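Local coordinates for protein putative alpha-L-fucosidase (Bacteroides thetaiotaomicron VPI-5482, PDB 3GZA) that probably hydrolyses alpha-L-fucosidic linkages to release L-fucose, at residues A[227-232]-A[307-312]; A[371-376]-A[435-440]; A[383-388]-A[424-429]. All blocks are in the same frame, centred on the assembly; numbering follows the deposited sequence.

Contact 1. Residues A[227-232]-A[307-312]; sequences VEYPCW and VGRNAT
Y229 CB lies over one face of the R309 guanidinium, offset toward its rim, while the carbonyl of V227 meets the edge of the same group. There NH1 donates to V227 O at 2.9 Å, with 158° at the hydrogen, and the bond lies in both the guanidinium and the carbonyl planes. The arm of R309 is extended from CG to NE (chi3 -180° for NE) and runs alongside V227, pointing the other way. At its base CB touches V227 CG2 at 3.6 Å, and next to it V227 CG1 packs on A311 CB, also at 3.6 Å. The amide of N310 makes the second polar link: ND2 reaches C231 O at 3.2 Å, nearly straight at 171°. That acceptor lies in the amide plane, which E381, bonded to ND2, and the backbone N of H407, bonded to OD1, also help to fix. The two segments lie in the loops that lead into strands 234-235 and 312-317 of the TIM-barrel domain. Both bonds end on backbone carbonyls, so the charge of R309 meets a neutral acceptor here; E228 OE1, 4.7 Å from R309 NH1 and not in contact, could add a weak electrostatic attraction.

Contact 2. Residues A[371-376]-A[435-440]; sequences CIIQEN and INFSAY
Q374 O takes two backbone donors from successive residues: I435 N at 2.9 Å and, by a weak bond, N436 N at 3.4 Å. With I435 and N436 both facing Q374, this is a classic beta bulge. Within the pair of Q374 and N436, Q374 N donates to N436 O at 2.8 Å. The two side chains of this pair also meet, crossing obliquely: N436 ND2 donates to Q374 OE1 at 3.0 Å, almost straight at 174°. The donor sits on a lone pair of OE1, although the two amide planes stand 71° apart. The CG of N436 stands anti to its backbone N (chi1 179°), on the face of the sheet where the Q374 chain runs; from there ND2 reaches OE1. The other end of the Q374 amide, NE2, is held by H407 O, so neither end of the group is left to turn easily.

The antiparallel pairing, continued by mutual backbone bonds between I372 and S438, joins the two central strands of a four-stranded sheet, one half of the beta sandwich of an F5/8 type C-like domain. On the face that carries Q374 and N436 also lies I372; its CG2 touches N436 ND2, and CG1 packs against Y440 CE1 at 3.7 Å. On the reverse face, I373 and F437 look into the sandwich, where F437 touches L421, L423 and I388 of the other sheet. The carbonyl O of I372 comes to the edge of the F437 ring, near its plane. Where strand 371-375 ends, I435 CG2 presses on N376 CB at 3.5 Å, the two side chains crossing at about a right angle, and N376 ND2 turns to D433.

Contact 3. Residues A[383-388]-A[424-429]; sequences IRQYQI and TVSESI
R384, E427 and Q385 bury the most surface here, and E427 joins the other two. Its carbonyl O accepts from R384 N at 2.9 Å and from Q385 N at 3.1 Å, the two donors arriving from the same face of the carbonyl plane. The E427 side chain, extended beyond CG, lies against R384 CB and the CB and CG of Q385. Its carboxylate does not meet the R384 guanidinium directly; a water spans the gap, accepting from R384 NH1 at 3.2 Å and donating to E427 OE2 at 2.8 Å. R384 bends at its second torsion (chi2 -64° for CD), and the methyl CG2 of I429 sits over the centre of its guanidinium, 3.8 Å above the plane. S426 and E427 both face Q385, which makes a classic beta bulge. Beyond it, Q387 N bonds to T424 O, and T424 N answers at Q387 O. The Q387 chain bends at chi2 (82° for CD), and from there NE2 donates to S426 OG at 2.8 Å, nearly straight, with OG in the amide plane. An alanine in place of Q387 would probably leave S426 OG without this donor and freer to turn. On the face opposite Q385 and E427, I383 CG1 packs on V425 CG2 at 3.9 Å. Strands 383-392 and 420-428 are the inner pair of an antiparallel sheet flanked by 395-402 and 357-362; Y386 and I388 reach from it to I373 on strand 366-375 of the opposing sheet, while R384 rests on W232 in a loop of the TIM-barrel domain.

How the contacts relate
Along the chain contact 1 closes first, and contact 3 is nested inside the loop closed by contact 2. Contacts 2 and 3 belong to the two facing sheets of the F5/8 type C-like sandwich, their centres about 14 Å apart. C371 packs on I388 between the sheets, and E375 OE2 is 3.0 Å from I383 N in a probable hydrogen bond. Contact 1 lies in the TIM-barrel domain, its centre about 16 Å from that of contact 3, which it touches through Y229 against Y386. It stays about 6 Å from contact 2 at the nearest atoms. The two sheets of the sandwich thus pack on each other, and strand 383-392 meets the barrel loops of contact 1 at the seam between the domains.

Contact 1. Residues A[227-232]-A[307-312]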
loop_
_atom_site.group_PDB
_atom_site.type_symbol
_atom_site.label_atom_id
_atom_site.label_comp_id
_atom_site.label_asym_id
_atom_site.label_seq_id
_atom_site.Cartn_x
_atom_site.Cartn_y
_atom_site.Cartn_z
ATOM N N VAL A 227 23.291 -30.727 8.051
ATOM C CA VAL A 227 22.803 -31.006 9.386
ATOM C C VAL A 227 23.911 -31.754 10.104
ATOM O O VAL A 227 24.884 -32.164 9.507
ATOM C CB VAL A 227 21.487 -31.810 9.388
ATOM C CG1 VAL A 227 20.333 -30.984 8.826
ATOM C CG2 VAL A 227 21.616 -33.172 8.629
ATOM N N GLU A 228 23.751 -32.018 11.391
ATOM C CA GLU A 228 24.732 -32.771 12.128
ATOM C C GLU A 228 24.395 -34.252 12.065
ATOM O O GLU A 228 23.446 -34.646 11.382
ATOM C CB GLU A 228 24.831 -32.245 13.547
ATOM C CG GLU A 228 25.304 -30.795 13.621
ATOM C CD GLU A 228 26.700 -30.624 13.078
ATOM O OE1 GLU A 228 27.577 -31.389 13.509
ATOM O OE2 GLU A 228 26.942 -29.705 12.276
ATOM N N TYR A 229 25.209 -35.080 12.706
ATOM C CA TYR A 229 24.998 -36.526 12.721
ATOM C C TYR A 229 25.169 -37.077 14.140
ATOM O O TYR A 229 26.144 -36.717 14.801
ATOM C CB TYR A 229 25.935 -37.212 11.686
ATOM C CG TYR A 229 25.529 -38.672 11.546
ATOM C CD1 TYR A 229 24.499 -39.023 10.670
ATOM C CD2 TYR A 229 26.118 -39.664 12.306
ATOM C CE1 TYR A 229 24.056 -40.292 10.584
ATOM C CE2 TYR A 229 25.671 -40.985 12.242
ATOM C CZ TYR A 229 24.634 -41.291 11.360
ATOM O OH TYR A 229 24.185 -42.581 11.269
ATOM N N PRO A 230 24.241 -37.943 14.606
ATOM C CA PRO A 230 23.051 -38.467 13.925
ATOM C C PRO A 230 22.009 -37.390 13.675
ATOM O O PRO A 230 22.044 -36.323 14.319
ATOM C CB PRO A 230 22.511 -39.516 14.908
ATOM C CG PRO A 230 22.987 -39.096 16.210
ATOM C CD PRO A 230 24.347 -38.505 15.968
ATOM N N CYS A 231 21.128 -37.630 12.710
ATOM C CA CYS A 231 20.030 -36.708 12.420
ATOM C C CYS A 231 18.731 -37.508 12.270
ATOM O O CYS A 231 18.572 -38.262 11.328
ATOM C CB CYS A 231 20.264 -35.874 11.164
ATOM S SG CYS A 231 18.988 -34.658 10.906
ATOM N N TRP A 232 17.842 -37.360 13.256
ATOM C CA TRP A 232 16.567 -38.069 13.317
ATOM C C TRP A 232 15.456 -37.158 12.877
ATOM O O TRP A 232 15.536 -35.958 13.020
ATOM C CB TRP A 232 16.285 -38.490 14.779
ATOM C CG TRP A 232 17.432 -39.168 15.437
ATOM C CD1 TRP A 232 18.332 -38.592 16.320
ATOM C CD2 TRP A 232 17.798 -40.533 15.337
ATOM N NE1 TRP A 232 19.239 -39.516 16.721
ATOM C CE2 TRP A 232 18.954 -40.719 16.138
ATOM C CE3 TRP A 232 17.276 -41.620 14.648
ATOM C CZ2 TRP A 232 19.582 -41.948 16.266
ATOM C CZ3 TRP A 232 17.928 -42.847 14.745
ATOM C CH2 TRP A 232 19.049 -43.010 15.571
ATOM N N VAL A 307 21.519 -34.394 2.389
ATOM C CA VAL A 307 20.810 -35.525 1.819
ATOM C C VAL A 307 21.382 -36.839 2.384
ATOM O O VAL A 307 20.647 -37.786 2.678
ATOM C CB VAL A 307 20.881 -35.502 0.295
ATOM C CG1 VAL A 307 20.205 -36.800 -0.320
ATOM C CG2 VAL A 307 20.253 -34.175 -0.254
ATOM N N GLY A 308 22.696 -36.910 2.584
ATOM C CA GLY A 308 23.335 -38.104 3.163
ATOM C C GLY A 308 23.282 -38.266 4.666
ATOM O O GLY A 308 23.823 -39.225 5.220
ATOM N N ARG A 309 22.636 -37.300 5.309
ATOM C CA ARG A 309 22.378 -37.255 6.746
ATOM C C ARG A 309 20.858 -37.085 7.011
ATOM O O ARG A 309 20.454 -36.525 8.017
ATOM C CB ARG A 309 23.180 -36.130 7.434
ATOM C CG ARG A 309 24.616 -36.398 7.533
ATOM C CD ARG A 309 25.368 -35.291 8.249
ATOM N NE ARG A 309 26.789 -35.606 8.314
ATOM C CZ ARG A 309 27.696 -34.786 8.837
ATOM N NH1 ARG A 309 27.351 -33.628 9.348
ATOM N NH2 ARG A 309 28.965 -35.121 8.828
ATOM N N ASN A 310 20.013 -37.611 6.119
ATOM C CA ASN A 310 18.574 -37.662 6.364
ATOM C C ASN A 310 17.927 -36.297 6.473
ATOM O O ASN A 310 17.030 -36.083 7.270
ATOM C CB ASN A 310 18.305 -38.434 7.682
ATOM C CG ASN A 310 16.860 -38.861 7.837
ATOM O OD1 ASN A 310 16.131 -39.069 6.841
ATOM N ND2 ASN A 310 16.448 -39.082 9.112
ATOM N N ALA A 311 18.400 -35.338 5.674
ATOM C CA ALA A 311 17.799 -34.035 5.583
ATOM C C ALA A 311 17.586 -33.673 4.093
ATOM O O ALA A 311 18.423 -33.945 3.266
ATOM C CB ALA A 311 18.711 -32.962 6.277
ATOM N N THR A 312 16.459 -33.064 3.767
ATOM C CA THR A 312 16.217 -32.516 2.462
ATOM C C THR A 312 16.886 -31.148 2.399
ATOM O O THR A 312 16.743 -30.312 3.299
ATOM C CB THR A 312 14.739 -32.503 2.126
ATOM O OG1 THR A 312 14.356 -33.875 1.859
ATOM C CG2 THR A 312 14.433 -31.595 0.894
HETATM O O HOH W 1 20.932 -39.364 9.827
#

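Contact 2. Residues A[371-376]-A[435-440]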
loop_
_atom_site.group_PDB
_atom_site.type_symbol
_atom_site.label_atom_id
_atom_site.label_comp_id
_atom_site.label_asym_id
_atom_site.label_seq_id
_atom_site.Cartn_x
_atom_site.Cartn_y
_atom_site.Cartn_z
ATOM N N CYS A 371 28.918 -46.217 0.458
ATOM C CA CYS A 371 27.704 -47.010 0.590
ATOM C C CYS A 371 26.544 -46.067 0.798
ATOM O O CYS A 371 26.727 -44.985 1.351
ATOM C CB CYS A 371 27.755 -47.933 1.805
ATOM S SG CYS A 371 28.839 -49.323 1.676
ATOM N N ILE A 372 25.353 -46.481 0.383
ATOM C CA ILE A 372 24.137 -45.741 0.640
ATOM C C ILE A 372 23.222 -46.732 1.325
ATOM O O ILE A 372 23.216 -47.900 0.957
ATOM C CB ILE A 372 23.516 -45.170 -0.653
ATOM C CG1 ILE A 372 24.373 -43.988 -1.133
ATOM C CG2 ILE A 372 22.048 -44.764 -0.466
ATOM C CD1 ILE A 372 23.849 -43.311 -2.355
ATOM N N ILE A 373 22.523 -46.261 2.363
ATOM C CA ILE A 373 21.531 -47.072 3.070
ATOM C C ILE A 373 20.282 -46.228 3.140
ATOM O O ILE A 373 20.367 -45.032 3.395
ATOM C CB ILE A 373 21.923 -47.386 4.512
ATOM C CG1 ILE A 373 23.408 -47.742 4.628
ATOM C CG2 ILE A 373 20.974 -48.506 5.109
ATOM C CD1 ILE A 373 23.921 -47.762 6.079
ATOM N N GLN A 374 19.133 -46.830 2.865
ATOM C CA GLN A 374 17.853 -46.128 2.963
ATOM C C GLN A 374 16.822 -47.003 3.634
ATOM O O GLN A 374 16.695 -48.176 3.283
ATOM C CB GLN A 374 17.309 -45.758 1.577
ATOM C CG GLN A 374 18.165 -44.861 0.724
ATOM C CD GLN A 374 17.418 -44.401 -0.513
ATOM O OE1 GLN A 374 17.578 -44.996 -1.575
ATOM N NE2 GLN A 374 16.548 -43.404 -0.377
ATOM N N GLU A 375 16.105 -46.434 4.608
ATOM C CA GLU A 375 14.970 -47.090 5.221
ATOM C C GLU A 375 13.705 -46.705 4.444
ATOM O O GLU A 375 13.693 -45.699 3.743
ATOM C CB GLU A 375 14.804 -46.677 6.681
ATOM C CG GLU A 375 15.906 -47.132 7.587
ATOM C CD GLU A 375 15.652 -46.777 9.049
ATOM O OE1 GLU A 375 16.056 -45.666 9.416
ATOM O OE2 GLU A 375 15.086 -47.629 9.816
ATOM N N ASN A 376 12.658 -47.537 4.554
ATOM C CA ASN A 376 11.344 -47.223 3.986
ATOM C C ASN A 376 10.718 -46.214 4.985
ATOM O O ASN A 376 10.110 -46.587 5.984
ATOM C CB ASN A 376 10.488 -48.486 3.866
ATOM C CG ASN A 376 9.355 -48.327 2.902
ATOM O OD1 ASN A 376 9.204 -47.293 2.273
ATOM N ND2 ASN A 376 8.576 -49.385 2.742
ATOM N N ILE A 435 15.176 -50.338 2.100
ATOM C CA ILE A 435 14.798 -50.319 0.697
ATOM C C ILE A 435 16.019 -50.246 -0.197
ATOM O O ILE A 435 15.911 -50.501 -1.394
ATOM C CB ILE A 435 13.777 -49.196 0.376
ATOM C CG1 ILE A 435 14.393 -47.795 0.587
ATOM C CG2 ILE A 435 12.539 -49.372 1.222
ATOM C CD1 ILE A 435 13.545 -46.676 0.052
ATOM N N ASN A 436 17.187 -49.936 0.371
ATOM C CA ASN A 436 18.397 -49.805 -0.410
ATOM C C ASN A 436 19.638 -49.927 0.466
ATOM O O ASN A 436 19.777 -49.210 1.455
ATOM C CB ASN A 436 18.368 -48.431 -1.102
ATOM C CG ASN A 436 19.601 -48.136 -1.936
ATOM O OD1 ASN A 436 20.410 -48.997 -2.203
ATOM N ND2 ASN A 436 19.735 -46.880 -2.364
ATOM N N PHE A 437 20.511 -50.853 0.086
ATOM C CA PHE A 437 21.861 -50.978 0.642
ATOM C C PHE A 437 22.701 -51.164 -0.627
ATOM O O PHE A 437 22.594 -52.176 -1.308
ATOM C CB PHE A 437 22.029 -52.088 1.677
ATOM C CG PHE A 437 23.466 -52.332 2.077
ATOM C CD1 PHE A 437 24.317 -51.272 2.378
ATOM C CD2 PHE A 437 23.964 -53.621 2.179
ATOM C CE1 PHE A 437 25.622 -51.495 2.748
ATOM C CE2 PHE A 437 25.279 -53.850 2.563
ATOM C CZ PHE A 437 26.118 -52.773 2.826
ATOM N N SER A 438 23.481 -50.144 -0.964
ATOM C CA SER A 438 24.242 -50.108 -2.224
ATOM C C SER A 438 25.691 -49.713 -2.029
ATOM O O SER A 438 26.001 -48.946 -1.146
ATOM C CB SER A 438 23.631 -49.093 -3.184
ATOM O OG SER A 438 22.315 -49.430 -3.562
ATOM N N ALA A 439 26.557 -50.213 -2.896
ATOM C CA ALA A 439 27.997 -49.924 -2.846
ATOM C C ALA A 439 28.436 -49.178 -4.088
ATOM O O ALA A 439 27.916 -49.437 -5.184
ATOM C CB ALA A 439 28.800 -51.212 -2.713
ATOM N N TYR A 440 29.410 -48.285 -3.904
ATOM C CA TYR A 440 29.969 -47.475 -4.971
ATOM C C TYR A 440 31.464 -47.335 -4.878
ATOM O O TYR A 440 32.043 -47.437 -3.812
ATOM C CB TYR A 440 29.411 -46.037 -4.930
ATOM C CG TYR A 440 27.917 -45.984 -4.931
ATOM C CD1 TYR A 440 27.220 -46.103 -3.768
ATOM C CD2 TYR A 440 27.205 -45.816 -6.114
ATOM C CE1 TYR A 440 25.846 -46.089 -3.784
ATOM C CE2 TYR A 440 25.865 -45.786 -6.137
ATOM C CZ TYR A 440 25.178 -45.945 -4.969
ATOM O OH TYR A 440 23.807 -45.936 -4.963
#

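Contact 3. Residues A[383-388]-A[424-429]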
loop_
_atom_site.group_PDB
_atom_site.type_symbol
_atom_site.label_atom_id
_atom_site.label_comp_id
_atom_site.label_asym_id
_atom_site.label_seq_id
_atom_site.Cartn_x
_atom_site.Cartn_y
_atom_site.Cartn_z
ATOM N N ILE A 383 16.171 -48.162 12.573
ATOM C CA ILE A 383 17.578 -48.429 12.803
ATOM C C ILE A 383 18.117 -47.449 13.845
ATOM O O ILE A 383 17.879 -46.244 13.742
ATOM C CB ILE A 383 18.390 -48.302 11.470
ATOM C CG1 ILE A 383 17.998 -49.434 10.503
ATOM C CG2 ILE A 383 19.931 -48.353 11.725
ATOM C CD1 ILE A 383 18.664 -49.277 9.109
ATOM N N ARG A 384 18.769 -47.983 14.879
ATOM C CA ARG A 384 19.379 -47.167 15.934
ATOM C C ARG A 384 20.881 -47.280 15.988
ATOM O O ARG A 384 21.525 -46.361 16.456
ATOM C CB ARG A 384 18.776 -47.524 17.291
ATOM C CG ARG A 384 17.345 -47.015 17.460
ATOM C CD ARG A 384 17.287 -45.517 17.425
ATOM N NE ARG A 384 15.931 -45.017 17.639
ATOM C CZ ARG A 384 15.367 -44.863 18.825
ATOM N NH1 ARG A 384 15.998 -45.241 19.942
ATOM N NH2 ARG A 384 14.118 -44.390 18.891
ATOM N N GLN A 385 21.438 -48.419 15.583
ATOM C CA GLN A 385 22.893 -48.612 15.546
ATOM C C GLN A 385 23.180 -49.560 14.390
ATOM O O GLN A 385 22.504 -50.572 14.252
ATOM C CB GLN A 385 23.422 -49.257 16.835
ATOM C CG GLN A 385 23.312 -48.434 18.144
ATOM C CD GLN A 385 24.330 -47.310 18.273
ATOM O OE1 GLN A 385 25.375 -47.318 17.626
ATOM N NE2 GLN A 385 24.045 -46.356 19.153
ATOM N N TYR A 386 24.170 -49.232 13.561
ATOM C CA TYR A 386 24.550 -50.123 12.463
ATOM C C TYR A 386 26.044 -50.092 12.192
ATOM O O TYR A 386 26.755 -49.169 12.585
ATOM C CB TYR A 386 23.815 -49.773 11.165
ATOM C CG TYR A 386 24.286 -48.473 10.565
ATOM C CD1 TYR A 386 25.406 -48.430 9.721
ATOM C CD2 TYR A 386 23.645 -47.258 10.850
ATOM C CE1 TYR A 386 25.861 -47.229 9.204
ATOM C CE2 TYR A 386 24.083 -46.089 10.325
ATOM C CZ TYR A 386 25.185 -46.062 9.503
ATOM O OH TYR A 386 25.635 -44.875 8.968
ATOM N N GLN A 387 26.523 -51.139 11.535
ATOM C CA GLN A 387 27.920 -51.202 11.131
ATOM C C GLN A 387 27.980 -51.703 9.699
ATOM O O GLN A 387 27.112 -52.452 9.279
ATOM C CB GLN A 387 28.734 -52.165 11.988
ATOM C CG GLN A 387 28.695 -51.918 13.481
ATOM C CD GLN A 387 27.450 -52.509 14.131
ATOM O OE1 GLN A 387 27.173 -53.712 13.979
ATOM N NE2 GLN A 387 26.701 -51.673 14.870
ATOM N N ILE A 388 28.978 -51.249 8.946
ATOM C CA ILE A 388 29.195 -51.782 7.608
ATOM C C ILE A 388 30.582 -52.410 7.608
ATOM O O ILE A 388 31.553 -51.805 8.080
ATOM C CB ILE A 388 29.075 -50.736 6.517
ATOM C CG1 ILE A 388 27.652 -50.136 6.521
ATOM C CG2 ILE A 388 29.430 -51.351 5.129
ATOM C CD1 ILE A 388 27.465 -49.072 5.564
ATOM N N THR A 424 25.038 -54.610 9.212
ATOM C CA THR A 424 24.462 -55.220 10.406
ATOM C C THR A 424 23.803 -54.114 11.222
ATOM O O THR A 424 24.451 -53.119 11.541
ATOM C CB THR A 424 25.519 -55.876 11.273
ATOM O OG1 THR A 424 26.215 -56.854 10.489
ATOM C CG2 THR A 424 24.883 -56.536 12.475
ATOM N N VAL A 425 22.523 -54.276 11.512
ATOM C CA VAL A 425 21.783 -53.342 12.367
ATOM C C VAL A 425 21.805 -54.007 13.757
ATOM O O VAL A 425 21.096 -54.993 13.995
ATOM C CB VAL A 425 20.340 -53.147 11.871
ATOM C CG1 VAL A 425 19.535 -52.209 12.816
ATOM C CG2 VAL A 425 20.325 -52.585 10.444
ATOM N N SER A 426 22.677 -53.522 14.638
ATOM C CA SER A 426 22.824 -54.093 15.981
ATOM C C SER A 426 21.771 -53.639 16.999
ATOM O O SER A 426 21.554 -54.324 18.012
ATOM C CB SER A 426 24.210 -53.797 16.524
ATOM O OG SER A 426 24.487 -52.428 16.445
ATOM N N GLU A 427 21.157 -52.478 16.748
ATOM C CA GLU A 427 20.112 -51.961 17.608
ATOM C C GLU A 427 19.020 -51.415 16.717
ATOM O O GLU A 427 19.293 -50.685 15.768
ATOM C CB GLU A 427 20.650 -50.860 18.537
ATOM C CG GLU A 427 19.677 -50.473 19.666
ATOM C CD GLU A 427 20.026 -49.146 20.372
ATOM O OE1 GLU A 427 21.212 -48.718 20.330
ATOM O OE2 GLU A 427 19.093 -48.527 20.962
ATOM N N SER A 428 17.773 -51.758 17.017
ATOM C CA SER A 428 16.625 -51.254 16.266
ATOM C C SER A 428 15.380 -51.335 17.142
ATOM O O SER A 428 15.281 -52.200 18.026
ATOM C CB SER A 428 16.442 -52.022 14.941
ATOM O OG SER A 428 16.294 -53.414 15.194
ATOM N N ILE A 429 14.442 -50.438 16.910
ATOM C CA ILE A 429 13.187 -50.391 17.660
ATOM C C ILE A 429 12.081 -51.186 16.973
ATOM O O ILE A 429 11.019 -51.354 17.534
ATOM C CB ILE A 429 12.737 -48.948 17.971
ATOM C CG1 ILE A 429 12.557 -48.143 16.686
ATOM C CG2 ILE A 429 13.760 -48.312 18.984
ATOM C CD1 ILE A 429 11.867 -46.797 16.857
HETATM O O HOH W 2 19.099 -45.775 20.418
HETATM O O HOH W 3 22.327 -46.539 20.886
#